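Local coordinates for 2-hydroxyisobutyryl-CoA synthetase (PDB 6HDY), which belongs to the ANL superfamily of AMP-binding enzymes, pairing a large N-terminal domain with a small, separately folded C-terminal domain, at residues S173-S178 with T463-R468; S223-L228 with E266-K271; K191-G196 with V207-T212. All blocks are in the same frame, centred on the assembly; numbering follows the deposited sequence.

Contact 1: S173-S178 with T463-R468; sequences SLYMGS and TDFKAR. With 8LQ ([[(2~{R},3~{S},4~{R},5~{R})-5-(6-aminopurin-9-yl)-3,4-bis(oxidanyl)oxolan-2-yl]methoxy-oxidanyl-phosphoryl] (3~{S})-3-oxidanylbutanoate), chain C; 3HL ((3S)-3-hydroxybutanoic acid), chain B.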
loop_
_atom_site.group_PDB
_atom_site.type_symbol
_atom_site.label_atom_id
_atom_site.label_comp_id
_atom_site.label_asym_id
_atom_site.label_seq_id
_atom_site.Cartn_x
_atom_site.Cartn_y
_atom_site.Cartn_z
ATOM N N SER A 173 3.753 2.521 -0.591
ATOM C CA SER A 173 4.167 3.107 -1.864
ATOM C C SER A 173 5.686 2.945 -1.974
ATOM O O SER A 173 6.207 1.885 -1.654
ATOM C CB SER A 173 3.758 4.585 -1.910
ATOM O OG SER A 173 4.071 5.173 -3.166
ATOM N N LEU A 174 6.395 4.021 -2.360
ATOM C CA LEU A 174 7.850 4.072 -2.451
ATOM C C LEU A 174 8.461 3.845 -1.075
ATOM O O LEU A 174 9.477 3.165 -0.954
ATOM C CB LEU A 174 8.278 5.454 -2.984
ATOM C CG LEU A 174 8.021 5.729 -4.449
ATOM C CD1 LEU A 174 8.430 7.114 -4.772
ATOM C CD2 LEU A 174 8.765 4.741 -5.345
ATOM N N TYR A 175 7.819 4.396 -0.043
ATOM C CA TYR A 175 8.218 4.388 1.366
ATOM C C TYR A 175 8.437 2.981 1.968
ATOM O O TYR A 175 7.519 2.158 1.988
ATOM C CB TYR A 175 7.184 5.198 2.157
ATOM C CG TYR A 175 7.518 5.345 3.622
ATOM C CD1 TYR A 175 8.675 6.001 4.030
ATOM C CD2 TYR A 175 6.666 4.847 4.605
ATOM C CE1 TYR A 175 8.976 6.166 5.382
ATOM C CE2 TYR A 175 6.950 5.018 5.963
ATOM C CZ TYR A 175 8.113 5.670 6.344
ATOM O OH TYR A 175 8.421 5.848 7.666
ATOM N N MET A 176 9.651 2.736 2.524
ATOM C CA MET A 176 10.039 1.423 3.062
ATOM C C MET A 176 9.418 1.020 4.392
ATOM O O MET A 176 9.342 -0.182 4.673
ATOM C CB MET A 176 11.560 1.283 3.171
ATOM C CG MET A 176 12.263 1.159 1.821
ATOM S SD MET A 176 11.811 -0.288 0.861
ATOM C CE MET A 176 12.424 -1.636 1.865
ATOM N N GLY A 177 9.052 2.013 5.210
ATOM C CA GLY A 177 8.501 1.828 6.535
ATOM C C GLY A 177 7.367 0.837 6.610
ATOM O O GLY A 177 7.433 -0.126 7.381
ATOM N N SER A 178 6.293 1.102 5.846
ATOM C CA SER A 178 5.103 0.240 5.815
ATOM C C SER A 178 5.423 -1.195 5.382
ATOM O O SER A 178 4.978 -2.147 6.035
ATOM C CB SER A 178 4.064 0.832 4.877
ATOM O OG SER A 178 4.638 1.024 3.595
ATOM N N THR A 463 -1.061 15.183 9.986
ATOM C CA THR A 463 -0.531 14.255 8.970
ATOM C C THR A 463 -0.560 12.791 9.426
ATOM O O THR A 463 -0.444 12.513 10.628
ATOM C CB THR A 463 0.901 14.661 8.483
ATOM O OG1 THR A 463 1.323 13.758 7.444
ATOM C CG2 THR A 463 1.946 14.666 9.607
ATOM N N ASP A 464 -0.647 11.873 8.435
ATOM C CA ASP A 464 -0.556 10.428 8.606
ATOM C C ASP A 464 0.867 9.932 8.282
ATOM O O ASP A 464 1.125 8.722 8.307
ATOM C CB ASP A 464 -1.604 9.681 7.764
ATOM C CG ASP A 464 -1.641 9.967 6.283
ATOM O OD1 ASP A 464 -0.627 10.481 5.744
ATOM O OD2 ASP A 464 -2.678 9.683 5.659
ATOM N N PHE A 465 1.780 10.896 7.975
ATOM C CA PHE A 465 3.188 10.691 7.645
ATOM C C PHE A 465 4.100 11.461 8.628
ATOM O O PHE A 465 3.839 11.410 9.830
ATOM C CB PHE A 465 3.478 11.018 6.162
ATOM C CG PHE A 465 4.759 10.411 5.615
ATOM C CD1 PHE A 465 5.054 9.066 5.816
ATOM C CD2 PHE A 465 5.665 11.186 4.897
ATOM C CE1 PHE A 465 6.234 8.508 5.314
ATOM C CE2 PHE A 465 6.866 10.636 4.427
ATOM C CZ PHE A 465 7.129 9.293 4.617
ATOM N N LYS A 466 5.171 12.119 8.142
ATOM C CA LYS A 466 6.126 12.826 8.983
ATOM C C LYS A 466 5.730 14.284 9.158
ATOM O O LYS A 466 5.425 14.971 8.182
ATOM C CB LYS A 466 7.550 12.732 8.398
ATOM C CG LYS A 466 7.995 11.311 8.066
ATOM C CD LYS A 466 9.373 11.281 7.389
ATOM C CE LYS A 466 9.766 9.851 7.031
ATOM N NZ LYS A 466 11.215 9.745 6.708
ATOM N N ALA A 467 5.751 14.757 10.397
ATOM C CA ALA A 467 5.413 16.138 10.710
ATOM C C ALA A 467 6.528 17.118 10.254
ATOM O O ALA A 467 7.681 16.995 10.678
ATOM C CB ALA A 467 5.145 16.283 12.201
ATOM N N ARG A 468 6.172 18.073 9.373
ATOM C CA ARG A 468 7.100 19.102 8.874
ATOM C C ARG A 468 6.676 20.417 9.535
ATOM O O ARG A 468 5.813 21.137 9.017
ATOM C CB ARG A 468 7.095 19.193 7.331
ATOM C CG ARG A 468 7.058 17.855 6.565
ATOM C CD ARG A 468 8.372 17.083 6.566
ATOM N NE ARG A 468 8.324 15.959 5.623
ATOM C CZ ARG A 468 9.192 14.948 5.594
ATOM N NH1 ARG A 468 10.185 14.889 6.475
ATOM N NH2 ARG A 468 9.065 13.983 4.693
HETATM N N9 8LQ C . 13.918 8.840 11.511
HETATM C C8 8LQ C . 13.473 7.626 11.147
HETATM N N7 8LQ C . 13.156 6.943 12.242
HETATM C C5 8LQ C . 13.427 7.724 13.301
HETATM C C6 8LQ C . 13.256 7.573 14.633
HETATM N N6 8LQ C . 12.781 6.421 15.080
HETATM N N1 8LQ C . 13.591 8.542 15.507
HETATM C C2 8LQ C . 14.093 9.763 15.050
HETATM N N3 8LQ C . 14.191 9.924 13.676
HETATM C C4 8LQ C . 13.892 8.902 12.840
HETATM C CAA 8LQ C . 11.817 3.501 6.613
HETATM C CAZ 8LQ C . 11.792 3.889 8.115
HETATM O OAE 8LQ C . 10.497 4.367 8.465
HETATM C CAL 8LQ C . 12.826 4.978 8.460
HETATM C CAS 8LQ C . 12.627 6.217 7.578
HETATM O OAC 8LQ C . 11.728 7.014 7.832
HETATM O OAQ 8LQ C . 13.457 6.297 6.476
HETATM P PBC 8LQ C . 13.618 7.627 5.601
HETATM O OAH 8LQ C . 12.184 7.858 4.959
HETATM O OAD 8LQ C . 14.689 7.538 4.591
HETATM O "O5'" 8LQ C . 13.966 8.749 6.657
HETATM C "C5'" 8LQ C . 15.072 8.494 7.520
HETATM C "C4'" 8LQ C . 15.237 9.644 8.481
HETATM O "O4'" 8LQ C . 14.023 9.791 9.266
HETATM C "C3'" 8LQ C . 16.283 9.262 9.439
HETATM O "O3'" 8LQ C . 17.598 9.595 8.909
HETATM C "C2'" 8LQ C . 15.898 10.121 10.645
HETATM O "O2'" 8LQ C . 16.250 11.545 10.434
HETATM C "C1'" 8LQ C . 14.394 9.966 10.641
HETATM C CA 3HL B . 12.310 5.309 7.700
HETATM C CB 3HL B . 12.521 4.376 6.485
HETATM O OG1 3HL B . 12.685 3.008 6.844
HETATM C CG2 3HL B . 11.365 4.433 5.533
HETATM C C 3HL B . 12.288 4.472 8.956
HETATM O OA 3HL B . 11.366 3.689 9.133
HETATM O OB 3HL B . 13.416 4.519 9.709
#
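The ring of Tyr175 is covered on one face by the edge of Phe465 and on the opposite face by the backbone N of Gly177, which sits over its centre; OAC of the 8LQ ligand lies at the ring's edge, in its plane. Phe465 comes edge-on in a T-shaped pair: its CE1 lies 3.4 Å above the Tyr175 plane, and the two planes stand at 88°. CZ shares in the approach, so the CE1-CZ side of the phenyl ring meets the phenol while the rest extends back to its own loop. One face of Phe465 is in turn covered by CG of Lys466. Gly177 suits its place because a CB there would run into CE2 of Tyr175.

Phe465 carries its CG anti to the backbone N (chi1 -161°), which sends the ring across to Tyr175. The loop behind it is shaped by an ST turn, with Phe465 N bonded to Thr463 OG1 at 2.9 Å. Lys466 then runs past the pair as an extended chain, long enough to bring NZ to 8LQ, where it donates to OAH at 2.7 Å and to OAC at 3.0 Å. Tyr175 OH lies 2.7 Å from OAE of 8LQ. 3HL is modelled in overlapping space, so the two ligands cannot both be present at once.

Phe465 O and Ala467 N are bonded to Thr221 and Glu252, outside the contact. With Tyr175 from the N-terminal domain and Lys466 from the C-terminal one, this is the interdomain ligand site of an ANL enzyme, the lysine probably being that of the A10 motif.

Contact 2: S223-L228 with E266-K271; sequences SYAIHL and EAYGAK
Here two neighbouring helices of an alpha/beta domain meet through a single tyrosine: Tyr268, at the end of helix 258-268, points its phenol end-on at helix 222-234, its ring edge beside Ala225 and its hydroxyl beside Leu228. The two helices follow strands 217-220 and 246-249, adjacent members of a five-stranded parallel sheet, and the contact is buried between them. Their nearest CA atoms, those of Ala225 and Tyr268, are 9.0 Å apart, a gap that the long phenol bridges.

With CG beside its backbone N (chi1 -68°), Tyr268 stretches toward the other helix and brings OH to Ala225 O at 2.7 Å. The carbonyl oxygen lies at the edge of the ring, near its plane, and is met at a C=O...O angle of 127°, the hydroxyl tilted only 15° from the carbonyl plane. Small Ala225 lets the ring come close to the helix backbone; its CB rests 4.1 Å from CE2 of Tyr268. Leu228, one turn further on, crosses the tyrosine at about a right angle and sets its CB 3.4 Å from the same hydroxyl.

Leu247 and Leu244 also touch Tyr268, while Leu228 reaches across to helix 202-213. Directly after the tyrosine, Gly269 takes up a positive phi, a conformation easily reached without a side chain, and the chain turns from the helix toward strand 271-274.

Because the hydroxyl gives its proton to a main-chain carbonyl, this polar group is satisfied amid apolar neighbours. Losing that proton would probably be unfavourable here, so the tyrosine is expected to stay neutral.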
loop_
_atom_site.group_PDB
_atom_site.type_symbol
_atom_site.label_atom_id
_atom_site.label_comp_id
_atom_site.label_asym_id
_atom_site.label_seq_id
_atom_site.Cartn_x
_atom_site.Cartn_y
_atom_site.Cartn_z
ATOM N N SER A 223 3.346 10.890 14.791
ATOM C CA SER A 223 2.430 11.963 14.366
ATOM C C SER A 223 1.068 11.388 14.013
ATOM O O SER A 223 0.055 11.944 14.433
ATOM C CB SER A 223 2.970 12.696 13.140
ATOM O OG SER A 223 4.081 13.491 13.494
ATOM N N TYR A 224 1.044 10.304 13.218
ATOM C CA TYR A 224 -0.210 9.671 12.828
ATOM C C TYR A 224 -1.005 9.152 14.013
ATOM O O TYR A 224 -2.212 9.379 14.058
ATOM C CB TYR A 224 -0.031 8.571 11.776
ATOM C CG TYR A 224 -1.361 8.144 11.190
ATOM C CD1 TYR A 224 -2.383 9.071 10.979
ATOM C CD2 TYR A 224 -1.592 6.829 10.822
ATOM C CE1 TYR A 224 -3.594 8.694 10.408
ATOM C CE2 TYR A 224 -2.813 6.436 10.274
ATOM C CZ TYR A 224 -3.808 7.373 10.066
ATOM O OH TYR A 224 -5.007 7.007 9.514
ATOM N N ALA A 225 -0.347 8.471 14.965
ATOM C CA ALA A 225 -1.007 7.991 16.178
ATOM C C ALA A 225 -1.751 9.161 16.919
ATOM O O ALA A 225 -2.910 9.006 17.294
ATOM C CB ALA A 225 0.019 7.357 17.088
ATOM N N ILE A 226 -1.115 10.338 17.039
ATOM C CA ILE A 226 -1.733 11.508 17.659
ATOM C C ILE A 226 -2.954 11.946 16.845
ATOM O O ILE A 226 -4.028 12.136 17.430
ATOM C CB ILE A 226 -0.723 12.678 17.940
ATOM C CG1 ILE A 226 0.188 12.337 19.139
ATOM C CG2 ILE A 226 -1.453 14.019 18.230
ATOM C CD1 ILE A 226 1.608 12.695 18.920
ATOM N N HIS A 227 -2.800 12.080 15.504
ATOM C CA HIS A 227 -3.887 12.515 14.624
ATOM C C HIS A 227 -5.087 11.572 14.669
ATOM O O HIS A 227 -6.235 12.027 14.717
ATOM C CB HIS A 227 -3.394 12.756 13.193
ATOM C CG HIS A 227 -4.491 13.035 12.202
ATOM N ND1 HIS A 227 -5.465 13.992 12.448
ATOM C CD2 HIS A 227 -4.725 12.474 10.988
ATOM C CE1 HIS A 227 -6.249 13.989 11.382
ATOM N NE2 HIS A 227 -5.855 13.087 10.482
ATOM N N LEU A 228 -4.810 10.261 14.697
ATOM C CA LEU A 228 -5.810 9.205 14.762
ATOM C C LEU A 228 -6.666 9.256 16.047
ATOM O O LEU A 228 -7.863 8.966 15.970
ATOM C CB LEU A 228 -5.129 7.834 14.563
ATOM C CG LEU A 228 -5.981 6.701 14.022
ATOM C CD1 LEU A 228 -6.568 7.050 12.659
ATOM C CD2 LEU A 228 -5.172 5.429 13.951
ATOM N N GLU A 266 -1.016 7.292 26.906
ATOM C CA GLU A 266 -2.227 7.641 27.671
ATOM C C GLU A 266 -3.485 7.547 26.798
ATOM O O GLU A 266 -4.493 6.990 27.245
ATOM C CB GLU A 266 -2.092 9.029 28.358
ATOM C CG GLU A 266 -3.403 9.741 28.684
ATOM C CD GLU A 266 -4.308 9.098 29.724
ATOM O OE1 GLU A 266 -3.860 8.909 30.878
ATOM O OE2 GLU A 266 -5.492 8.847 29.398
ATOM N N ALA A 267 -3.427 8.110 25.581
ATOM C CA ALA A 267 -4.543 8.138 24.638
ATOM C C ALA A 267 -5.021 6.742 24.241
ATOM O O ALA A 267 -6.215 6.551 24.047
ATOM C CB ALA A 267 -4.155 8.929 23.389
ATOM N N TYR A 268 -4.093 5.776 24.130
ATOM C CA TYR A 268 -4.390 4.402 23.719
ATOM C C TYR A 268 -4.388 3.366 24.844
ATOM O O TYR A 268 -4.891 2.263 24.639
ATOM C CB TYR A 268 -3.424 3.967 22.605
ATOM C CG TYR A 268 -3.638 4.697 21.298
ATOM C CD1 TYR A 268 -4.607 4.275 20.392
ATOM C CD2 TYR A 268 -2.846 5.789 20.949
ATOM C CE1 TYR A 268 -4.792 4.930 19.173
ATOM C CE2 TYR A 268 -3.010 6.441 19.725
ATOM C CZ TYR A 268 -3.992 6.016 18.846
ATOM O OH TYR A 268 -4.170 6.675 17.654
ATOM N N GLY A 269 -3.818 3.715 25.997
ATOM C CA GLY A 269 -3.681 2.812 27.141
ATOM C C GLY A 269 -2.808 1.624 26.779
ATOM O O GLY A 269 -3.123 0.486 27.127
ATOM N N ALA A 270 -1.738 1.881 26.012
ATOM C CA ALA A 270 -0.834 0.852 25.494
ATOM C C ALA A 270 0.609 1.309 25.615
ATOM O O ALA A 270 0.839 2.456 25.990
ATOM C CB ALA A 270 -1.177 0.569 24.027
ATOM N N LYS A 271 1.579 0.421 25.328
ATOM C CA LYS A 271 3.010 0.753 25.351
ATOM C C LYS A 271 3.432 1.277 23.986
ATOM O O LYS A 271 2.877 0.859 22.975
ATOM C CB LYS A 271 3.864 -0.470 25.720
ATOM C CG LYS A 271 3.872 -0.755 27.216
ATOM C CD LYS A 271 4.810 -1.886 27.586
ATOM C CE LYS A 271 6.206 -1.427 27.916
ATOM N NZ LYS A 271 6.849 -2.350 28.880
#

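Contact 3: K191-G196 with V207-T212; sequences KAFPFG and VQWLDT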
loop_
_atom_site.group_PDB
_atom_site.type_symbol
_atom_site.label_atom_id
_atom_site.label_comp_id
_atom_site.label_asym_id
_atom_site.label_seq_id
_atom_site.Cartn_x
_atom_site.Cartn_y
_atom_site.Cartn_z
ATOM N N LYS A 191 -1.436 -11.829 12.292
ATOM C CA LYS A 191 -2.484 -11.570 11.299
ATOM C C LYS A 191 -2.131 -10.162 10.750
ATOM O O LYS A 191 -2.404 -9.153 11.412
ATOM C CB LYS A 191 -3.880 -11.560 11.947
ATOM C CG LYS A 191 -4.370 -12.903 12.420
ATOM C CD LYS A 191 -5.608 -12.703 13.276
ATOM C CE LYS A 191 -6.150 -13.994 13.828
ATOM N NZ LYS A 191 -5.144 -14.744 14.633
ATOM N N ALA A 192 -1.417 -10.100 9.607
ATOM C CA ALA A 192 -0.993 -8.790 9.060
ATOM C C ALA A 192 -2.204 -8.029 8.544
ATOM O O ALA A 192 -2.971 -8.567 7.754
ATOM C CB ALA A 192 0.047 -8.972 7.954
ATOM N N PHE A 193 -2.424 -6.809 9.069
ATOM C CA PHE A 193 -3.543 -5.953 8.676
ATOM C C PHE A 193 -2.985 -4.672 7.976
ATOM O O PHE A 193 -2.853 -3.607 8.613
ATOM C CB PHE A 193 -4.439 -5.645 9.908
ATOM C CG PHE A 193 -5.576 -4.678 9.680
ATOM C CD1 PHE A 193 -6.248 -4.639 8.458
ATOM C CD2 PHE A 193 -6.019 -3.846 10.706
ATOM C CE1 PHE A 193 -7.301 -3.740 8.245
ATOM C CE2 PHE A 193 -7.097 -2.969 10.506
ATOM C CZ PHE A 193 -7.730 -2.914 9.276
ATOM N N PRO A 194 -2.625 -4.764 6.669
ATOM C CA PRO A 194 -2.050 -3.588 5.992
ATOM C C PRO A 194 -3.096 -2.576 5.527
ATOM O O PRO A 194 -3.425 -2.483 4.343
ATOM C CB PRO A 194 -1.237 -4.214 4.860
ATOM C CG PRO A 194 -1.987 -5.455 4.499
ATOM C CD PRO A 194 -2.707 -5.919 5.741
ATOM N N PHE A 195 -3.617 -1.785 6.487
ATOM C CA PHE A 195 -4.608 -0.763 6.147
ATOM C C PHE A 195 -3.944 0.375 5.371
ATOM O O PHE A 195 -4.548 0.926 4.479
ATOM C CB PHE A 195 -5.353 -0.242 7.407
ATOM C CG PHE A 195 -6.489 0.705 7.096
ATOM C CD1 PHE A 195 -6.264 2.076 6.978
ATOM C CD2 PHE A 195 -7.791 0.235 6.955
ATOM C CE1 PHE A 195 -7.317 2.961 6.693
ATOM C CE2 PHE A 195 -8.840 1.114 6.639
ATOM C CZ PHE A 195 -8.596 2.475 6.514
ATOM N N GLY A 196 -2.716 0.725 5.701
ATOM C CA GLY A 196 -2.055 1.799 4.968
ATOM C C GLY A 196 -2.456 3.175 5.427
ATOM O O GLY A 196 -3.023 3.328 6.506
ATOM N N VAL A 207 -10.421 4.129 12.356
ATOM C CA VAL A 207 -10.858 4.116 13.752
ATOM C C VAL A 207 -12.009 3.112 13.939
ATOM O O VAL A 207 -11.981 2.354 14.912
ATOM C CB VAL A 207 -11.142 5.524 14.359
ATOM C CG1 VAL A 207 -9.853 6.337 14.438
ATOM C CG2 VAL A 207 -12.219 6.288 13.586
ATOM N N GLN A 208 -12.944 3.031 12.959
ATOM C CA GLN A 208 -14.026 2.039 12.973
ATOM C C GLN A 208 -13.447 0.630 12.896
ATOM O O GLN A 208 -13.886 -0.217 13.668
ATOM C CB GLN A 208 -15.044 2.266 11.832
ATOM C CG GLN A 208 -15.860 3.564 11.936
ATOM C CD GLN A 208 -16.754 3.676 13.173
ATOM O OE1 GLN A 208 -17.080 2.690 13.875
ATOM N NE2 GLN A 208 -17.169 4.905 13.469
ATOM N N TRP A 209 -12.427 0.385 11.999
ATOM C CA TRP A 209 -11.773 -0.918 11.875
ATOM C C TRP A 209 -11.028 -1.313 13.130
ATOM O O TRP A 209 -11.036 -2.485 13.475
ATOM C CB TRP A 209 -10.842 -0.995 10.644
ATOM C CG TRP A 209 -11.586 -1.277 9.381
ATOM C CD1 TRP A 209 -12.225 -0.368 8.590
ATOM C CD2 TRP A 209 -11.801 -2.554 8.777
ATOM N NE1 TRP A 209 -12.818 -0.995 7.528
ATOM C CE2 TRP A 209 -12.580 -2.342 7.617
ATOM C CE3 TRP A 209 -11.377 -3.860 9.075
ATOM C CZ2 TRP A 209 -12.979 -3.390 6.779
ATOM C CZ3 TRP A 209 -11.756 -4.889 8.228
ATOM C CH2 TRP A 209 -12.564 -4.653 7.114
ATOM N N LEU A 210 -10.381 -0.350 13.814
ATOM C CA LEU A 210 -9.636 -0.610 15.058
ATOM C C LEU A 210 -10.591 -0.939 16.217
ATOM O O LEU A 210 -10.260 -1.767 17.073
ATOM C CB LEU A 210 -8.751 0.586 15.440
ATOM C CG LEU A 210 -7.707 1.051 14.404
ATOM C CD1 LEU A 210 -7.177 2.414 14.772
ATOM C CD2 LEU A 210 -6.567 0.067 14.264
ATOM N N ASP A 211 -11.771 -0.283 16.244
ATOM C CA ASP A 211 -12.811 -0.517 17.244
ATOM C C ASP A 211 -13.423 -1.903 17.030
ATOM O O ASP A 211 -13.644 -2.618 17.999
ATOM C CB ASP A 211 -13.898 0.569 17.155
ATOM C CG ASP A 211 -14.887 0.565 18.321
ATOM O OD1 ASP A 211 -14.522 1.065 19.411
ATOM O OD2 ASP A 211 -16.037 0.119 18.121
ATOM N N THR A 212 -13.674 -2.294 15.758
ATOM C CA THR A 212 -14.233 -3.605 15.417
ATOM C C THR A 212 -13.212 -4.741 15.621
ATOM O O THR A 212 -13.506 -5.700 16.338
ATOM C CB THR A 212 -14.783 -3.599 13.980
ATOM O OG1 THR A 212 -15.708 -2.519 13.814
ATOM C CG2 THR A 212 -15.440 -4.931 13.591
#
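Gln208 O, one residue before the Trp209 that packs on Phe193 and Phe195, is gripped by both the N and the OG1 of Thr212, at 3.0 Å and 2.9 Å. The two donors reach it from opposite faces of the carbonyl plane. Threonine fits this exposed helical position because its hydroxyl can turn back to the carbonyl one turn earlier. Helix 202-213 belongs to a beta-alpha-beta crossover that leaves strand 191-193, outermost in the sheet of its own chain, and returns through strand 217-220, with strand 165-168 lying between them in the parallel sheet.

On its buried side the helix sends Trp209 toward the end of strand 191-193 and the turn after it, where Trp209, Phe193 and Phe195 form an aromatic cluster. Pro194 is the centre of an inverse gamma turn, closed by Phe195 N and Phe193 O at 2.9 Å. Both phenylalanines have CG anti to the backbone N (175° and -174°) and direct their rings at the helix. The indole meets them obliquely: its six-membered ring and the Phe193 ring are inclined at 38°.

Flat, wide tryptophan can touch both rings at once. Leu174 of the second subunit packs on Phe195 and Trp209, so the cluster also forms part of the dimer interface. Phe193 CZ lies 3.8 Å from Trp209 CE3, whereas Phe195 CE2 approaches the other part of the indole, at CD1, to 4.2 Å.

From the N terminus, the chain enters contact 1 at residues 173-178 and closes it only at 463-468, so this contact encloses the other two and joins the N-terminal domain to the C-terminal one. Inside that long loop, contact 3 comes first, tying strand 191-193 to helix 202-213 over a short span. Contact 2 follows in series and links helices 222-234 and 258-268; none of the three cross. They also touch in space: Asp464 and Ala467 of contact 1 pack on Tyr224 and Ser223, and contacts 2 and 3 meet through neighbouring helices over one parallel sheet. Contacts 1 and 3 both border the second subunit.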